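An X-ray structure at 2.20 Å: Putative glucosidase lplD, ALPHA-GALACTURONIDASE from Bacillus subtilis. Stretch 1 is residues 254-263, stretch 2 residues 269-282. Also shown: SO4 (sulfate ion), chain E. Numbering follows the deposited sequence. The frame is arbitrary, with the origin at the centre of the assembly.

Stretch 1, residues 254-263: VAFDLFETYG
Stretch 2 269-282: GDRHLAEFLPGPYL

Two polar anchors join the helix of residues 254-262, which begins earlier in the chain, to the short helix starting at Asp 270 and the loop beyond it. Tyr 281 OH donates a very short hydrogen bond to Asp 257 OD2 (2.4 Å), at the edge of the tyrosine ring; Asp 257 is t (chi2 69°), Tyr 281 m (chi2 -53°). Asp 270 CA lies nearest Val 254 CA, at 5.4 Å. The carboxylate of buried Asp 270 (m, chi2 22°) serves two successive backbone amides, one per oxygen: Val 254 N to Asp 270 OD2, 2.7 Å, and Ala 255 N to Asp 270 OD1, 3.3 Å. Val 254, t, lays CG1 over the Tyr 281 ring, 4.2 Å from the centroid and 4° off the normal; the branched side chain also places CG1 4.2 Å from Leu 273 CB. One turn on, Leu 258 (m, t) sets CD1 4.0 Å from Leu 273 CB and CD2 3.7 Å from Leu 277 CD2, apolar leucines suiting this buried seam. Leu 273 (m, t) points toward the first helix and opens a type I turn ending at Phe 276; Leu 277 follows, extended (-149/163), chi1 off-well at 29°. Its CD2 meets the edge of Tyr 262 (m), 4.0 Å from CE2. Gly 263, just past the helix, has positive phi (78/5), which favours glycine. The contact buries 485 Å², both sides summed.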

# COMPACT_ATOMS: atom_id res chain seq x y z
N VAL A 254 -33.25 1.99 16.05
CA VAL A 254 -31.88 2.47 15.93
C VAL A 254 -31.33 2.11 14.54
O VAL A 254 -30.69 2.92 13.89
CB VAL A 254 -30.95 1.90 17.03
CG1 VAL A 254 -29.50 2.40 16.80
CG2 VAL A 254 -31.45 2.31 18.43
N ALA A 255 -31.60 0.88 14.10
CA ALA A 255 -31.19 0.45 12.78
C ALA A 255 -31.83 1.29 11.68
O ALA A 255 -31.18 1.62 10.69
CB ALA A 255 -31.48 -1.05 12.57
N PHE A 256 -33.12 1.60 11.82
CA PHE A 256 -33.79 2.43 10.81
C PHE A 256 -33.18 3.82 10.78
O PHE A 256 -33.01 4.40 9.71
CB PHE A 256 -35.30 2.52 11.04
CG PHE A 256 -36.01 1.21 10.86
CD1 PHE A 256 -35.64 0.34 9.84
CD2 PHE A 256 -37.05 0.84 11.70
CE1 PHE A 256 -36.28 -0.88 9.67
CE2 PHE A 256 -37.70 -0.39 11.52
CZ PHE A 256 -37.32 -1.24 10.52
N ASP A 257 -32.87 4.35 11.95
CA ASP A 257 -32.32 5.69 12.05
C ASP A 257 -30.93 5.76 11.40
O ASP A 257 -30.64 6.69 10.67
CB ASP A 257 -32.27 6.13 13.52
CG ASP A 257 -31.91 7.60 13.69
OD1 ASP A 257 -32.75 8.44 13.32
OD2 ASP A 257 -30.80 7.91 14.20
N LEU A 258 -30.08 4.77 11.65
CA LEU A 258 -28.75 4.72 11.04
C LEU A 258 -28.86 4.52 9.54
O LEU A 258 -28.10 5.14 8.78
CB LEU A 258 -27.90 3.60 11.63
CG LEU A 258 -27.72 3.73 13.14
CD1 LEU A 258 -26.70 2.74 13.65
CD2 LEU A 258 -27.32 5.13 13.51
N PHE A 259 -29.80 3.69 9.10
CA PHE A 259 -29.99 3.53 7.64
C PHE A 259 -30.28 4.87 6.93
O PHE A 259 -29.70 5.14 5.90
CB PHE A 259 -31.09 2.54 7.27
CG PHE A 259 -31.32 2.45 5.78
CD1 PHE A 259 -30.49 1.66 4.98
CD2 PHE A 259 -32.33 3.18 5.17
CE1 PHE A 259 -30.67 1.58 3.59
CE2 PHE A 259 -32.52 3.12 3.76
CZ PHE A 259 -31.69 2.33 2.98
N GLU A 260 -31.22 5.65 7.45
CA GLU A 260 -31.59 6.94 6.85
C GLU A 260 -30.40 7.86 6.77
O GLU A 260 -30.26 8.64 5.85
CB GLU A 260 -32.64 7.66 7.71
CG GLU A 260 -33.86 6.85 7.97
CD GLU A 260 -34.58 6.55 6.69
OE1 GLU A 260 -34.45 7.39 5.77
OE2 GLU A 260 -35.25 5.50 6.60
N THR A 261 -29.56 7.81 7.79
CA THR A 261 -28.38 8.64 7.77
C THR A 261 -27.35 8.11 6.76
O THR A 261 -26.78 8.87 6.01
CB THR A 261 -27.76 8.72 9.18
OG1 THR A 261 -28.68 9.38 10.06
CG2 THR A 261 -26.42 9.50 9.15
N TYR A 262 -27.13 6.80 6.72
CA TYR A 262 -25.93 6.30 6.05
C TYR A 262 -26.15 5.55 4.76
O TYR A 262 -25.22 5.39 4.00
CB TYR A 262 -25.09 5.46 7.03
CG TYR A 262 -24.53 6.24 8.19
CD1 TYR A 262 -23.51 7.18 8.00
CD2 TYR A 262 -25.00 6.04 9.48
CE1 TYR A 262 -22.97 7.89 9.07
CE2 TYR A 262 -24.47 6.74 10.57
CZ TYR A 262 -23.45 7.66 10.35
OH TYR A 262 -22.93 8.36 11.41
N GLY A 263 -27.37 5.08 4.51
CA GLY A 263 -27.68 4.39 3.26
C GLY A 263 -27.22 2.93 3.18
O GLY A 263 -27.33 2.30 2.13
N GLY A 269 -27.72 -5.83 16.61
CA GLY A 269 -28.83 -5.38 17.45
C GLY A 269 -28.66 -3.91 17.83
O GLY A 269 -27.53 -3.40 17.97
N ASP A 270 -29.78 -3.22 17.98
CA ASP A 270 -29.81 -1.84 18.41
C ASP A 270 -28.90 -1.59 19.64
O ASP A 270 -28.18 -0.60 19.71
CB ASP A 270 -31.27 -1.43 18.69
CG ASP A 270 -32.04 -1.09 17.41
OD1 ASP A 270 -31.65 -1.55 16.31
OD2 ASP A 270 -33.04 -0.33 17.48
N ARG A 271 -28.92 -2.52 20.59
CA ARG A 271 -28.16 -2.37 21.82
C ARG A 271 -26.65 -2.30 21.57
O ARG A 271 -25.91 -1.71 22.36
CB ARG A 271 -28.51 -3.51 22.79
CG ARG A 271 -28.25 -4.90 22.19
CD ARG A 271 -28.93 -6.02 22.97
NE ARG A 271 -28.35 -6.20 24.29
CZ ARG A 271 -27.44 -7.12 24.60
NH1 ARG A 271 -26.98 -7.21 25.85
NH2 ARG A 271 -26.97 -7.94 23.68
N HIS A 272 -26.18 -2.90 20.49
CA HIS A 272 -24.75 -2.87 20.17
C HIS A 272 -24.40 -1.67 19.32
O HIS A 272 -23.39 -1.02 19.56
CB HIS A 272 -24.32 -4.14 19.43
CG HIS A 272 -24.29 -5.35 20.30
ND1 HIS A 272 -25.10 -6.44 20.08
CD2 HIS A 272 -23.57 -5.63 21.41
CE1 HIS A 272 -24.87 -7.35 21.01
NE2 HIS A 272 -23.93 -6.89 21.82
N LEU A 273 -25.25 -1.37 18.34
CA LEU A 273 -25.03 -0.25 17.44
C LEU A 273 -24.95 1.02 18.24
O LEU A 273 -24.15 1.91 17.96
CB LEU A 273 -26.21 -0.13 16.45
CG LEU A 273 -26.37 -1.22 15.38
CD1 LEU A 273 -27.70 -1.07 14.61
CD2 LEU A 273 -25.15 -1.26 14.41
N ALA A 274 -25.83 1.10 19.24
CA ALA A 274 -25.99 2.32 20.02
C ALA A 274 -24.68 2.77 20.69
O ALA A 274 -24.54 3.93 21.02
CB ALA A 274 -27.07 2.13 21.07
N GLU A 275 -23.72 1.88 20.87
CA GLU A 275 -22.53 2.27 21.61
C GLU A 275 -21.42 2.87 20.73
O GLU A 275 -20.40 3.34 21.26
CB GLU A 275 -21.99 1.07 22.38
CG GLU A 275 -23.08 0.27 23.08
CD GLU A 275 -22.52 -0.58 24.20
OE1 GLU A 275 -21.88 -1.62 23.92
OE2 GLU A 275 -22.72 -0.18 25.37
N PHE A 276 -21.60 2.84 19.41
CA PHE A 276 -20.51 3.20 18.49
C PHE A 276 -20.54 4.65 18.00
O PHE A 276 -19.58 5.10 17.39
CB PHE A 276 -20.47 2.27 17.26
CG PHE A 276 -19.88 0.93 17.54
CD1 PHE A 276 -18.56 0.65 17.24
CD2 PHE A 276 -20.65 -0.07 18.12
CE1 PHE A 276 -18.03 -0.57 17.50
CE2 PHE A 276 -20.11 -1.30 18.40
CZ PHE A 276 -18.80 -1.55 18.09
N LEU A 277 -21.64 5.36 18.24
CA LEU A 277 -21.78 6.72 17.72
C LEU A 277 -22.61 7.64 18.56
O LEU A 277 -23.36 7.21 19.42
CB LEU A 277 -22.34 6.72 16.29
CG LEU A 277 -23.27 5.63 15.77
CD1 LEU A 277 -24.36 5.26 16.75
CD2 LEU A 277 -23.85 6.09 14.43
N PRO A 278 -22.47 8.96 18.31
CA PRO A 278 -23.30 9.96 18.96
C PRO A 278 -24.77 9.73 18.61
O PRO A 278 -25.10 9.45 17.45
CB PRO A 278 -22.84 11.28 18.30
CG PRO A 278 -21.48 10.99 17.80
CD PRO A 278 -21.50 9.55 17.38
N GLY A 279 -25.64 9.85 19.60
CA GLY A 279 -27.08 9.78 19.36
C GLY A 279 -27.83 9.97 20.66
O GLY A 279 -27.23 9.97 21.72
N PRO A 280 -29.16 10.13 20.57
CA PRO A 280 -30.00 10.17 21.77
C PRO A 280 -30.19 8.78 22.36
O PRO A 280 -30.75 8.64 23.44
CB PRO A 280 -31.34 10.68 21.24
CG PRO A 280 -31.33 10.37 19.76
CD PRO A 280 -29.89 10.49 19.35
N TYR A 281 -29.69 7.76 21.66
CA TYR A 281 -30.06 6.36 21.94
C TYR A 281 -29.88 5.89 23.38
O TYR A 281 -30.82 5.38 23.99
CB TYR A 281 -29.27 5.42 21.04
CG TYR A 281 -29.23 5.86 19.59
CD1 TYR A 281 -30.40 6.16 18.90
CD2 TYR A 281 -28.02 5.99 18.93
CE1 TYR A 281 -30.36 6.56 17.57
CE2 TYR A 281 -27.97 6.39 17.60
CZ TYR A 281 -29.14 6.67 16.93
OH TYR A 281 -29.10 7.07 15.61
N LEU A 282 -28.67 6.04 23.90
CA LEU A 282 -28.30 5.44 25.19
C LEU A 282 -28.96 6.15 26.36
O LEU A 282 -29.09 5.57 27.44
CB LEU A 282 -26.78 5.45 25.36
CG LEU A 282 -26.01 4.45 24.49
CD1 LEU A 282 -24.50 4.60 24.71
CD2 LEU A 282 -26.48 3.03 24.82
S SO4 E . -24.67 -10.55 25.69
O1 SO4 E . -25.57 -11.66 25.95
O2 SO4 E . -25.24 -9.30 26.17
O3 SO4 E . -24.43 -10.46 24.26
O4 SO4 E . -23.40 -10.79 26.37